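Local coordinates for poly-beta-1,6-N-acetyl-D-glucosamine N-deacetylase (Aggregatibacter actinomycetemcomitans, PDB 4U10), which probably removes N-acetyl groups from poly-beta-1,6-N-acetyl-D-glucosamine, this chain being the zinc-bound deacetylase part of a longer protein, at residues Tyr4-Tyr9 / Val70-Asp75; Ser36-Leu41 / Tyr91-Val96; Leu138-Ser143 / Pro203-Trp208; His228-Gly233 / Val245-Ile250. One frame throughout, in Å; residues are numbered along the deposited sequence.

Contact 1. Residues Tyr4-Tyr9 / Val70-Asp75. With ZN (zinc ion), chain D; ZN (zinc ion), chain C.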
loop_
_atom_site.group_PDB
_atom_site.type_symbol
_atom_site.label_atom_id
_atom_site.label_comp_id
_atom_site.label_asym_id
_atom_site.label_seq_id
_atom_site.Cartn_x
_atom_site.Cartn_y
_atom_site.Cartn_z
ATOM N N TYR A 4 -3.920 2.633 17.219
ATOM C CA TYR A 4 -3.409 1.486 16.470
ATOM C C TYR A 4 -2.132 1.865 15.693
ATOM O O TYR A 4 -1.930 3.064 15.330
ATOM C CB TYR A 4 -4.504 0.913 15.555
ATOM C CG TYR A 4 -4.902 1.817 14.410
ATOM C CD1 TYR A 4 -5.884 2.809 14.583
ATOM C CD2 TYR A 4 -4.251 1.729 13.192
ATOM C CE1 TYR A 4 -6.231 3.653 13.542
ATOM C CE2 TYR A 4 -4.615 2.533 12.132
ATOM C CZ TYR A 4 -5.588 3.503 12.314
ATOM O OH TYR A 4 -5.941 4.295 11.298
ATOM N N GLY A 5 -1.286 0.843 15.487
ATOM C CA GLY A 5 -0.088 0.952 14.694
ATOM C C GLY A 5 -0.302 0.265 13.344
ATOM O O GLY A 5 -1.156 -0.573 13.208
ATOM N N VAL A 6 0.512 0.610 12.364
ATOM C CA VAL A 6 0.408 0.039 11.039
ATOM C C VAL A 6 1.771 -0.383 10.529
ATOM O O VAL A 6 2.693 0.408 10.580
ATOM C CB VAL A 6 -0.267 1.003 10.023
ATOM C CG1 VAL A 6 -0.460 0.268 8.694
ATOM C CG2 VAL A 6 -1.630 1.499 10.521
ATOM N N LEU A 7 1.905 -1.601 10.003
ATOM C CA LEU A 7 3.157 -2.008 9.368
ATOM C C LEU A 7 3.056 -2.005 7.846
ATOM O O LEU A 7 2.076 -2.495 7.278
ATOM C CB LEU A 7 3.602 -3.366 9.818
ATOM C CG LEU A 7 3.671 -3.709 11.343
ATOM C CD1 LEU A 7 4.292 -5.100 11.582
ATOM C CD2 LEU A 7 4.441 -2.617 12.079
ATOM N N ALA A 8 4.062 -1.458 7.169
ATOM C CA ALA A 8 4.033 -1.410 5.682
ATOM C C ALA A 8 5.047 -2.360 5.051
ATOM O O ALA A 8 6.266 -2.115 5.116
ATOM C CB ALA A 8 4.293 0.031 5.199
ATOM N N TYR A 9 4.565 -3.372 4.349
ATOM C CA TYR A 9 5.374 -4.370 3.690
ATOM C C TYR A 9 5.243 -4.209 2.178
ATOM O O TYR A 9 4.333 -3.558 1.733
ATOM C CB TYR A 9 4.890 -5.794 4.000
ATOM C CG TYR A 9 5.167 -6.258 5.436
ATOM C CD1 TYR A 9 6.357 -6.894 5.777
ATOM C CD2 TYR A 9 4.196 -6.104 6.424
ATOM C CE1 TYR A 9 6.586 -7.284 7.108
ATOM C CE2 TYR A 9 4.403 -6.538 7.743
ATOM C CZ TYR A 9 5.561 -7.097 8.088
ATOM O OH TYR A 9 5.744 -7.479 9.427
ATOM N N VAL A 70 -2.458 -3.011 12.332
ATOM C CA VAL A 70 -2.925 -3.296 10.979
ATOM C C VAL A 70 -1.688 -3.677 10.132
ATOM O O VAL A 70 -0.622 -3.024 10.190
ATOM C CB VAL A 70 -3.640 -2.097 10.328
ATOM C CG1 VAL A 70 -4.117 -2.408 8.871
ATOM C CG2 VAL A 70 -4.861 -1.699 11.123
ATOM N N LEU A 71 -1.844 -4.688 9.294
ATOM C CA LEU A 71 -0.779 -5.111 8.380
ATOM C C LEU A 71 -1.124 -4.614 6.988
ATOM O O LEU A 71 -2.234 -4.770 6.600
ATOM C CB LEU A 71 -0.724 -6.642 8.308
ATOM C CG LEU A 71 -0.450 -7.404 9.593
ATOM C CD1 LEU A 71 -0.486 -8.920 9.369
ATOM C CD2 LEU A 71 0.857 -6.991 10.219
ATOM N N SER A 72 -0.146 -4.086 6.223
ATOM C CA SER A 72 -0.381 -3.533 4.893
ATOM C C SER A 72 0.708 -3.946 3.883
ATOM O O SER A 72 1.889 -4.037 4.256
ATOM C CB SER A 72 -0.539 -2.014 4.945
ATOM O OG SER A 72 0.624 -1.328 5.400
ATOM N N PHE A 73 0.280 -4.263 2.643
ATOM C CA PHE A 73 1.179 -4.768 1.627
ATOM C C PHE A 73 0.949 -3.964 0.374
ATOM O O PHE A 73 -0.203 -3.761 -0.050
ATOM C CB PHE A 73 0.975 -6.247 1.343
ATOM C CG PHE A 73 1.206 -7.115 2.540
ATOM C CD1 PHE A 73 0.183 -7.333 3.477
ATOM C CD2 PHE A 73 2.429 -7.750 2.733
ATOM C CE1 PHE A 73 0.439 -8.107 4.611
ATOM C CE2 PHE A 73 2.660 -8.519 3.840
ATOM C CZ PHE A 73 1.671 -8.683 4.794
ATOM N N ASP A 74 2.032 -3.365 -0.110
ATOM C CA ASP A 74 1.975 -2.446 -1.254
ATOM C C ASP A 74 2.494 -3.054 -2.564
ATOM O O ASP A 74 3.515 -3.747 -2.565
ATOM C CB ASP A 74 2.831 -1.199 -1.053
ATOM C CG ASP A 74 2.376 -0.279 0.072
ATOM O OD1 ASP A 74 1.319 -0.486 0.702
ATOM O OD2 ASP A 74 3.112 0.745 0.259
ATOM N N ASP A 75 1.760 -2.722 -3.651
ATOM C CA ASP A 75 2.187 -2.613 -5.045
ATOM C C ASP A 75 1.488 -3.557 -6.008
ATOM O O ASP A 75 1.354 -3.219 -7.158
ATOM C CB ASP A 75 3.699 -2.760 -5.264
ATOM C CG ASP A 75 4.456 -1.592 -4.803
ATOM O OD1 ASP A 75 3.916 -0.697 -4.139
ATOM O OD2 ASP A 75 5.644 -1.548 -5.156
HETATM ZN ZN ZN D . 4.958 1.287 -0.563
HETATM ZN ZN ZN C . 4.292 1.154 -3.944
HETATM O O HOH W 1 5.021 1.997 -2.433
#
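Val6 to Tyr9 run beside Val70 to Phe73 as neighbouring parallel strands, their short axes inclined by 26° and joined by a backbone ladder that extends from Gly5 O to Asp74 N. In the middle of it Leu7 O is gripped twice by one residue, by Ser72 N at 2.9 Å and by Ser72 OG at 2.6 Å. A chi1 of 63° sets OG between its own backbone N and carbonyl carbon, and the hydroxyl reaches Leu7 O from above the carbonyl plane. Arg247 NH1 also bonds to this OG. Val6 and Val70 share the face of Ser72 and lie side by side, CG2 of Val6 being 4.1 Å from CB of Val70. On the other face, covered by helices 31-42 and 79-91, the rings of Tyr9 and Phe73 are nearly parallel (17°) but slid apart; the closest touch between the two side chains is from the Tyr9 methylene, CB, to Phe73 CD2, 3.4 Å. Tyr9 OH is held by His37 ND1. At the strand end Asp74 OD2 binds one zinc at 2.1 Å, while Arg247 salt-bridges OD1, and Asp75 OD1 binds the other at 1.9 Å, with a water bridging the ions. His10 joins Asp74 at the first ion; Asp75, His144 and His149 form the Asp-His-His site characteristic of polysaccharide deacetylases, at the C-terminal end of a parallel strand in their distorted beta/alpha barrel.

Contact 2. Residues Ser36-Leu41 / Tyr91-Val96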
loop_
_atom_site.group_PDB
_atom_site.type_symbol
_atom_site.label_atom_id
_atom_site.label_comp_id
_atom_site.label_asym_id
_atom_site.label_seq_id
_atom_site.Cartn_x
_atom_site.Cartn_y
_atom_site.Cartn_z
ATOM N N SER A 36 8.449 -14.226 11.454
ATOM C CA SER A 36 9.055 -13.842 12.711
ATOM C C SER A 36 8.361 -12.636 13.290
ATOM O O SER A 36 8.136 -12.531 14.533
ATOM C CB SER A 36 10.589 -13.631 12.580
ATOM O OG SER A 36 10.917 -12.340 12.171
ATOM N N HIS A 37 8.019 -11.699 12.408
ATOM C CA HIS A 37 7.234 -10.587 12.815
ATOM C C HIS A 37 5.828 -11.065 13.298
ATOM O O HIS A 37 5.352 -10.589 14.294
ATOM C CB HIS A 37 7.063 -9.585 11.679
ATOM C CG HIS A 37 8.319 -8.906 11.284
ATOM N ND1 HIS A 37 8.406 -8.131 10.157
ATOM C CD2 HIS A 37 9.554 -8.918 11.823
ATOM C CE1 HIS A 37 9.623 -7.639 10.047
ATOM N NE2 HIS A 37 10.345 -8.107 11.042
ATOM N N PHE A 38 5.190 -11.943 12.544
ATOM C CA PHE A 38 3.808 -12.433 12.848
ATOM C C PHE A 38 3.760 -13.158 14.161
ATOM O O PHE A 38 2.822 -13.003 14.936
ATOM C CB PHE A 38 3.323 -13.378 11.756
ATOM C CG PHE A 38 2.851 -12.677 10.524
ATOM C CD1 PHE A 38 3.114 -11.326 10.325
ATOM C CD2 PHE A 38 2.204 -13.380 9.541
ATOM C CE1 PHE A 38 2.690 -10.680 9.158
ATOM C CE2 PHE A 38 1.792 -12.743 8.390
ATOM C CZ PHE A 38 2.011 -11.389 8.208
ATOM N N ASN A 39 4.796 -13.953 14.397
ATOM C CA ASN A 39 5.038 -14.547 15.733
ATOM C C ASN A 39 5.348 -13.573 16.865
ATOM O O ASN A 39 4.861 -13.751 17.961
ATOM C CB ASN A 39 6.194 -15.526 15.637
ATOM C CG ASN A 39 5.816 -16.764 14.909
ATOM O OD1 ASN A 39 4.628 -17.089 14.786
ATOM N ND2 ASN A 39 6.824 -17.488 14.401
ATOM N N TRP A 40 6.189 -12.584 16.617
ATOM C CA TRP A 40 6.580 -11.644 17.621
ATOM C C TRP A 40 5.380 -10.797 18.019
ATOM O O TRP A 40 5.219 -10.485 19.219
ATOM C CB TRP A 40 7.689 -10.743 17.118
ATOM C CG TRP A 40 8.133 -9.844 18.174
ATOM C CD1 TRP A 40 9.119 -10.095 19.083
ATOM C CD2 TRP A 40 7.587 -8.555 18.514
ATOM N NE1 TRP A 40 9.242 -9.039 19.942
ATOM C CE2 TRP A 40 8.310 -8.084 19.628
ATOM C CE3 TRP A 40 6.561 -7.755 17.983
ATOM C CZ2 TRP A 40 8.044 -6.841 20.232
ATOM C CZ3 TRP A 40 6.302 -6.512 18.577
ATOM C CH2 TRP A 40 7.040 -6.070 19.694
ATOM N N LEU A 41 4.533 -10.433 17.041
ATOM C CA LEU A 41 3.364 -9.634 17.363
ATOM C C LEU A 41 2.471 -10.429 18.324
ATOM O O LEU A 41 2.069 -9.901 19.354
ATOM C CB LEU A 41 2.546 -9.231 16.101
ATOM C CG LEU A 41 3.227 -8.322 15.077
ATOM C CD1 LEU A 41 2.452 -8.272 13.784
ATOM C CD2 LEU A 41 3.351 -6.941 15.680
ATOM N N TYR A 91 -2.186 -17.773 10.024
ATOM C CA TYR A 91 -2.250 -16.991 11.246
ATOM C C TYR A 91 -3.616 -16.394 11.564
ATOM O O TYR A 91 -3.789 -15.778 12.611
ATOM C CB TYR A 91 -1.222 -15.870 11.144
ATOM C CG TYR A 91 0.162 -16.376 11.451
ATOM C CD1 TYR A 91 0.913 -17.045 10.514
ATOM C CD2 TYR A 91 0.719 -16.143 12.716
ATOM C CE1 TYR A 91 2.214 -17.487 10.830
ATOM C CE2 TYR A 91 1.983 -16.597 13.055
ATOM C CZ TYR A 91 2.724 -17.301 12.129
ATOM O OH TYR A 91 3.993 -17.703 12.516
ATOM N N ASN A 92 -4.547 -16.549 10.647
ATOM C CA ASN A 92 -5.775 -15.771 10.624
ATOM C C ASN A 92 -5.571 -14.238 10.888
ATOM O O ASN A 92 -6.248 -13.585 11.697
ATOM C CB ASN A 92 -6.823 -16.420 11.530
ATOM C CG ASN A 92 -8.213 -15.934 11.217
ATOM O OD1 ASN A 92 -8.616 -15.825 10.051
ATOM N ND2 ASN A 92 -8.943 -15.605 12.254
ATOM N N TYR A 93 -4.611 -13.697 10.144
ATOM C CA TYR A 93 -4.301 -12.268 10.112
ATOM C C TYR A 93 -4.888 -11.577 8.926
ATOM O O TYR A 93 -4.612 -11.936 7.777
ATOM C CB TYR A 93 -2.786 -12.059 10.074
ATOM C CG TYR A 93 -2.072 -12.215 11.384
ATOM C CD1 TYR A 93 -2.747 -12.465 12.596
ATOM C CD2 TYR A 93 -0.705 -12.061 11.435
ATOM C CE1 TYR A 93 -2.034 -12.583 13.795
ATOM C CE2 TYR A 93 -0.015 -12.159 12.630
ATOM C CZ TYR A 93 -0.677 -12.437 13.809
ATOM O OH TYR A 93 0.068 -12.501 14.978
ATOM N N PRO A 94 -5.753 -10.591 9.177
ATOM C CA PRO A 94 -6.183 -9.775 8.057
ATOM C C PRO A 94 -5.114 -8.737 7.692
ATOM O O PRO A 94 -4.161 -8.473 8.476
ATOM C CB PRO A 94 -7.410 -9.063 8.588
ATOM C CG PRO A 94 -7.230 -9.007 10.047
ATOM C CD PRO A 94 -6.410 -10.202 10.429
ATOM N N ALA A 95 -5.326 -8.111 6.556
ATOM C CA ALA A 95 -4.377 -7.151 5.999
ATOM C C ALA A 95 -5.083 -6.257 4.951
ATOM O O ALA A 95 -6.156 -6.574 4.475
ATOM C CB ALA A 95 -3.255 -7.917 5.352
ATOM N N VAL A 96 -4.428 -5.143 4.649
ATOM C CA VAL A 96 -4.733 -4.238 3.589
ATOM C C VAL A 96 -3.729 -4.485 2.455
ATOM O O VAL A 96 -2.536 -4.596 2.704
ATOM C CB VAL A 96 -4.620 -2.788 4.079
ATOM C CG1 VAL A 96 -4.788 -1.840 2.907
ATOM C CG2 VAL A 96 -5.666 -2.508 5.134
#
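Phe38, on the inner side of helix 31-42, packs against both Tyr91 and Tyr93, and this aromatic trio is the tightly packed part of the contact. Tyr93 presents its edge to the face of Phe38, the planes 68° apart, and its CE2 comes within 3.6 Å of Phe38 CG. The two side chains run antiparallel, overlapping as they pass, which carries Tyr93 OH beyond the ring to the helix backbone, where it donates to Phe38 O at 2.8 Å. Tyr93 thus gives an apolar edge to the ring and a polar tie to the helix backbone. Toward Tyr91 the roles change: Phe38 turns its own edge to the tyrosine face, at 73°, while its CB sits over that face in a CH-pi contact, 3.9 Å from the centroid of the Tyr91 ring. Leu71 and Leu88 close around Phe38 from the sheet and from helix 79-91.

The solvent side is looser. There Asn39 and Tyr91 are both partly exposed, and Asn39 OD1 lies at the edge of the Tyr91 ring, in its plane. The bond from Tyr91 OH to this oxygen is modelled so short that its exact geometry is doubtful. A zinc ion bound by Lys42 and Asp43 lies close to Asn39. Between the two tyrosines the chain leaves helix 79-91 through a Schellman motif at Asn92 and heads into strand 95-99. The whole is an aromatic cluster of edge-to-face pairs, fastening an outer helix of a beta/alpha fold to the helix-to-strand turn of the next beta-alpha-beta unit.

Contact 3. Residues Leu138-Ser143 / Pro203-Trp208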
loop_
_atom_site.group_PDB
_atom_site.type_symbol
_atom_site.label_atom_id
_atom_site.label_comp_id
_atom_site.label_asym_id
_atom_site.label_seq_id
_atom_site.Cartn_x
_atom_site.Cartn_y
_atom_site.Cartn_z
ATOM N N LEU A 138 -10.170 -11.681 4.690
ATOM C CA LEU A 138 -8.911 -11.278 5.327
ATOM C C LEU A 138 -8.235 -10.030 4.726
ATOM O O LEU A 138 -7.476 -9.331 5.389
ATOM C CB LEU A 138 -7.917 -12.445 5.320
ATOM C CG LEU A 138 -8.270 -13.599 6.262
ATOM C CD1 LEU A 138 -7.216 -14.657 6.094
ATOM C CD2 LEU A 138 -8.364 -13.127 7.688
ATOM N N VAL A 139 -8.503 -9.746 3.488
ATOM C CA VAL A 139 -7.752 -8.744 2.753
ATOM C C VAL A 139 -8.684 -7.640 2.238
ATOM O O VAL A 139 -9.601 -7.899 1.445
ATOM C CB VAL A 139 -7.005 -9.379 1.579
ATOM C CG1 VAL A 139 -6.129 -8.324 0.839
ATOM C CG2 VAL A 139 -6.209 -10.620 2.025
ATOM N N GLU A 140 -8.424 -6.421 2.693
ATOM C CA GLU A 140 -9.071 -5.206 2.242
ATOM C C GLU A 140 -8.256 -4.658 1.042
ATOM O O GLU A 140 -7.019 -4.552 1.138
ATOM C CB GLU A 140 -9.007 -4.196 3.386
ATOM C CG GLU A 140 -9.356 -2.736 3.052
ATOM C CD GLU A 140 -10.773 -2.388 3.415
ATOM O OE1 GLU A 140 -11.323 -3.060 4.280
ATOM O OE2 GLU A 140 -11.323 -1.464 2.850
ATOM N N ILE A 141 -8.938 -4.388 -0.080
ATOM C CA ILE A 141 -8.318 -3.737 -1.261
ATOM C C ILE A 141 -8.302 -2.198 -1.209
ATOM O O ILE A 141 -9.310 -1.560 -1.216
ATOM C CB ILE A 141 -8.935 -4.215 -2.573
ATOM C CG1 ILE A 141 -9.097 -5.714 -2.551
ATOM C CG2 ILE A 141 -8.006 -3.853 -3.735
ATOM C CD1 ILE A 141 -7.812 -6.493 -2.203
ATOM N N ALA A 142 -7.110 -1.627 -1.117
ATOM C CA ALA A 142 -6.923 -0.194 -1.177
ATOM C C ALA A 142 -6.339 0.216 -2.500
ATOM O O ALA A 142 -5.738 -0.585 -3.214
ATOM C CB ALA A 142 -6.004 0.230 -0.087
ATOM N N SER A 143 -6.449 1.495 -2.804
ATOM C CA SER A 143 -5.772 2.040 -3.972
ATOM C C SER A 143 -4.338 2.369 -3.667
ATOM O O SER A 143 -3.982 2.743 -2.505
ATOM C CB SER A 143 -6.480 3.320 -4.400
ATOM O OG SER A 143 -5.886 3.910 -5.514
ATOM N N PRO A 203 -12.500 1.302 -3.263
ATOM C CA PRO A 203 -11.567 1.399 -2.182
ATOM C C PRO A 203 -11.853 2.588 -1.254
ATOM O O PRO A 203 -12.283 3.648 -1.713
ATOM C CB PRO A 203 -10.206 1.648 -2.920
ATOM C CG PRO A 203 -10.603 2.293 -4.226
ATOM C CD PRO A 203 -11.920 1.661 -4.560
ATOM N N ARG A 204 -11.481 2.474 0.018
ATOM C CA ARG A 204 -11.695 3.564 0.953
ATOM C C ARG A 204 -10.406 3.976 1.663
ATOM O O ARG A 204 -10.407 4.705 2.665
ATOM C CB ARG A 204 -12.786 3.173 1.949
ATOM C CG ARG A 204 -12.583 1.835 2.550
ATOM C CD ARG A 204 -13.757 1.400 3.465
ATOM N NE ARG A 204 -13.424 0.084 4.008
ATOM C CZ ARG A 204 -14.198 -0.639 4.793
ATOM N NH1 ARG A 204 -15.396 -0.177 5.127
ATOM N NH2 ARG A 204 -13.753 -1.818 5.241
ATOM N N ILE A 205 -9.287 3.572 1.095
ATOM C CA ILE A 205 -7.987 3.972 1.550
ATOM C C ILE A 205 -7.182 4.285 0.297
ATOM O O ILE A 205 -7.214 3.549 -0.647
ATOM C CB ILE A 205 -7.265 2.821 2.307
ATOM C CG1 ILE A 205 -8.032 2.332 3.534
ATOM C CG2 ILE A 205 -5.834 3.143 2.737
ATOM C CD1 ILE A 205 -7.592 0.925 3.955
HETATM N N MSE A 206 -6.435 5.372 0.357
HETATM C CA MSE A 206 -5.324 5.629 -0.601
HETATM C C MSE A 206 -4.041 5.348 0.082
HETATM O O MSE A 206 -3.721 5.938 1.146
HETATM C CB MSE A 206 -5.457 7.013 -1.199
HETATM C CG MSE A 206 -4.169 7.535 -1.879
HETATM SE SE MSE A 206 -3.869 6.418 -3.472
HETATM C CE MSE A 206 -5.130 7.244 -4.631
ATOM N N VAL A 207 -3.218 4.488 -0.529
ATOM C CA VAL A 207 -1.877 4.328 -0.043
ATOM C C VAL A 207 -0.903 5.022 -0.958
ATOM O O VAL A 207 -0.823 4.708 -2.156
ATOM C CB VAL A 207 -1.505 2.829 0.108
ATOM C CG1 VAL A 207 -0.117 2.705 0.720
ATOM C CG2 VAL A 207 -2.545 2.061 0.947
ATOM N N TRP A 208 -0.069 5.904 -0.400
ATOM C CA TRP A 208 0.766 6.772 -1.267
ATOM C C TRP A 208 1.965 5.992 -1.725
ATOM O O TRP A 208 2.644 5.353 -0.878
ATOM C CB TRP A 208 1.248 7.985 -0.471
ATOM C CG TRP A 208 0.130 8.804 0.099
ATOM C CD1 TRP A 208 -0.081 9.085 1.412
ATOM C CD2 TRP A 208 -0.904 9.484 -0.634
ATOM N NE1 TRP A 208 -1.198 9.862 1.533
ATOM C CE2 TRP A 208 -1.726 10.113 0.302
ATOM C CE3 TRP A 208 -1.244 9.581 -1.997
ATOM C CZ2 TRP A 208 -2.845 10.832 -0.069
ATOM C CZ3 TRP A 208 -2.322 10.281 -2.341
ATOM C CH2 TRP A 208 -3.122 10.910 -1.392
HETATM O O HOH W 2 -9.987 0.060 0.850
#
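Glu140 and Arg204 meet in a side-on, two-pronged salt bridge: Arg204 NH2 donates to Glu140 OE1 and Arg204 NE to Glu140 OE2, both at 2.9 Å. Carboxylate and guanidinium are nearly coplanar, 12° apart, and both oxygens are met on the syn side. Glu140 bends at chi2 (98°), swinging CD toward an arginine that stays extended from CG to NE; Arg204 NH2 is shared with Gln52. A water donates to Glu140 OE2 and Ile141 O and accepts from Arg204 N, stitching the carboxylate to both backbones. Further along, Ser143 N bonds to Ile205 O at 3.1 Å and Val207 N to Ser143 O at 2.7 Å, a single beta bridge, Ser143 with Met206, between the two segments. Ser143 OG, held by Ser191 OG and Thr145 N, touches Met206 CE of the selenomethionine at 3.5 Å. Alongside these polar links apolar side chains meet: Ala142 CB rests 3.7 Å from Ile205 CB and also meets Val207 CG2. The chemistry is graded, with paired charge at a partly exposed end and buried backbone bonds at the other, where Val207 O holds His144 ND1 and would help orient this zinc ligand.

Contact 4. Residues His228-Gly233 / Val245-Ile250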
loop_
_atom_site.group_PDB
_atom_site.type_symbol
_atom_site.label_atom_id
_atom_site.label_comp_id
_atom_site.label_asym_id
_atom_site.label_seq_id
_atom_site.Cartn_x
_atom_site.Cartn_y
_atom_site.Cartn_z
ATOM N N HIS A 228 -9.267 8.348 4.241
ATOM C CA HIS A 228 -8.159 7.663 4.907
ATOM C C HIS A 228 -6.998 7.425 3.947
ATOM O O HIS A 228 -7.148 6.833 2.886
ATOM C CB HIS A 228 -8.636 6.360 5.536
ATOM C CG HIS A 228 -9.676 6.576 6.579
ATOM N ND1 HIS A 228 -9.372 6.989 7.862
ATOM C CD2 HIS A 228 -11.015 6.467 6.526
ATOM C CE1 HIS A 228 -10.497 7.154 8.533
ATOM N NE2 HIS A 228 -11.503 6.827 7.744
ATOM N N HIS A 229 -5.834 7.880 4.337
ATOM C CA HIS A 229 -4.643 7.701 3.526
ATOM C C HIS A 229 -3.479 7.161 4.341
ATOM O O HIS A 229 -3.211 7.590 5.475
ATOM C CB HIS A 229 -4.348 9.000 2.729
ATOM C CG HIS A 229 -4.098 10.205 3.569
ATOM N ND1 HIS A 229 -2.837 10.599 3.948
ATOM C CD2 HIS A 229 -4.947 11.133 4.068
ATOM C CE1 HIS A 229 -2.910 11.716 4.647
ATOM N NE2 HIS A 229 -4.184 12.038 4.762
ATOM N N PHE A 230 -2.740 6.234 3.756
ATOM C CA PHE A 230 -1.603 5.596 4.420
ATOM C C PHE A 230 -0.284 6.220 3.924
ATOM O O PHE A 230 0.094 6.045 2.758
ATOM C CB PHE A 230 -1.574 4.100 4.084
ATOM C CG PHE A 230 -2.584 3.217 4.840
ATOM C CD1 PHE A 230 -3.668 3.712 5.535
ATOM C CD2 PHE A 230 -2.442 1.811 4.761
ATOM C CE1 PHE A 230 -4.582 2.809 6.165
ATOM C CE2 PHE A 230 -3.299 0.966 5.403
ATOM C CZ PHE A 230 -4.350 1.471 6.095
ATOM N N ALA A 231 0.458 6.844 4.846
ATOM C CA ALA A 231 1.825 7.351 4.586
ATOM C C ALA A 231 2.891 6.393 5.184
ATOM O O ALA A 231 2.633 5.205 5.358
ATOM C CB ALA A 231 1.936 8.796 5.120
ATOM N N LEU A 232 4.116 6.842 5.439
ATOM C CA LEU A 232 5.061 6.010 6.143
ATOM C C LEU A 232 5.266 6.625 7.535
ATOM O O LEU A 232 4.281 7.040 8.186
ATOM C CB LEU A 232 6.345 5.832 5.328
ATOM C CG LEU A 232 6.179 4.970 4.073
ATOM C CD1 LEU A 232 7.473 4.890 3.261
ATOM C CD2 LEU A 232 5.776 3.591 4.537
ATOM N N GLY A 233 6.526 6.704 7.967
ATOM C CA GLY A 233 6.896 6.983 9.362
ATOM C C GLY A 233 6.885 8.447 9.790
ATOM O O GLY A 233 7.385 8.780 10.852
ATOM N N VAL A 245 -2.859 8.287 8.244
ATOM C CA VAL A 245 -2.439 7.087 8.958
ATOM C C VAL A 245 -0.960 6.879 8.695
ATOM O O VAL A 245 -0.566 6.849 7.560
ATOM C CB VAL A 245 -3.195 5.894 8.415
ATOM C CG1 VAL A 245 -2.643 4.620 9.062
ATOM C CG2 VAL A 245 -4.680 6.060 8.659
ATOM N N GLY A 246 -0.127 6.831 9.718
ATOM C CA GLY A 246 1.290 6.503 9.564
ATOM C C GLY A 246 1.603 5.038 9.670
ATOM O O GLY A 246 0.867 4.244 10.282
ATOM N N ARG A 247 2.718 4.655 9.073
ATOM C CA ARG A 247 3.106 3.286 9.004
ATOM C C ARG A 247 4.601 3.147 9.234
ATOM O O ARG A 247 5.403 4.058 8.913
ATOM C CB ARG A 247 2.719 2.709 7.617
ATOM C CG ARG A 247 1.239 2.840 7.199
ATOM C CD ARG A 247 0.980 1.977 5.958
ATOM N NE ARG A 247 1.743 2.500 4.794
ATOM C CZ ARG A 247 1.907 1.868 3.635
ATOM N NH1 ARG A 247 1.397 0.660 3.437
ATOM N NH2 ARG A 247 2.630 2.415 2.657
ATOM N N LEU A 248 5.005 1.986 9.742
ATOM C CA LEU A 248 6.403 1.642 9.764
ATOM C C LEU A 248 6.814 0.950 8.461
ATOM O O LEU A 248 6.280 -0.099 8.126
ATOM C CB LEU A 248 6.674 0.718 10.967
ATOM C CG LEU A 248 8.119 0.248 11.083
ATOM C CD1 LEU A 248 9.055 1.436 11.266
ATOM C CD2 LEU A 248 8.155 -0.723 12.233
ATOM N N LEU A 249 7.772 1.506 7.731
ATOM C CA LEU A 249 8.299 0.821 6.539
ATOM C C LEU A 249 9.192 -0.336 6.894
ATOM O O LEU A 249 10.240 -0.133 7.505
ATOM C CB LEU A 249 9.106 1.808 5.672
ATOM C CG LEU A 249 9.772 1.285 4.398
ATOM C CD1 LEU A 249 8.715 0.752 3.472
ATOM C CD2 LEU A 249 10.606 2.344 3.691
ATOM N N ILE A 250 8.804 -1.551 6.515
ATOM C CA ILE A 250 9.547 -2.721 6.854
ATOM C C ILE A 250 10.717 -2.926 5.873
ATOM O O ILE A 250 10.577 -2.788 4.672
ATOM C CB ILE A 250 8.632 -3.968 6.853
ATOM C CG1 ILE A 250 7.406 -3.793 7.789
ATOM C CG2 ILE A 250 9.430 -5.189 7.233
ATOM C CD1 ILE A 250 7.744 -3.775 9.284
HETATM O O HOH W 3 2.550 5.304 1.796
#
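Arg247, Leu232 and Val245 bury the most surface here, Arg247 contributing the most. Its side chain turns at chi3 (-65°), directing NE to Ala231 O at 2.9 Å, with the oxygen in the guanidinium plane. Phe230 crosses it at about a right angle: Phe230 CB lies over a face of the guanidinium, and Phe230 CD2 touches Arg247 CD at 3.6 Å. A water accepts a weak bond from Arg247 NH2 and donates to Phe230 O. Leu232 meets the arginine twice, through Leu232 O, which takes Arg247 N from above its carbonyl plane at 3.0 Å, and through CD2, 3.8 Å from Arg247 NH2; the same methyl reaches Leu249 CB at 3.9 Å. Val245 is the strand partner of Phe230. Its N bonds to His229 O and its O receives Ala231 N, while Val245 CB packs 3.6 Å from Phe230 CD1, the two side chains pointing the same way. Beyond this short parallel pairing the chain passes into strand 248-249, beside strand 3-13. Its charge pair with Asp74 makes Arg247 second-shell to the zinc held by His10 and Asp74, at the C-terminal strand ends of the deacetylase fold.

Overall arrangement
Long-range contacts of quite different chemistry join strands and a helix of a beta/alpha fold round a zinc-binding centre. Contacts 1, 3 and 4 lie near the middle of the chain and surround the two-zinc centre; contact 2, its centre about 16 Å from that of the chain, is buried on one side with a partly exposed edge, near a separate zinc at Lys42 and Asp43. There aromatic side chains replace the regular strand ladder of contact 1. Strand 95-99 joins contact 2 to contacts 1 and 3, strand 248-249 ties contact 4 to contact 1, and Asp74 packs on Val207 of contact 3. Contact 3 mixes charge pairing with one backbone bridge; contact 4 centres on a buried arginine.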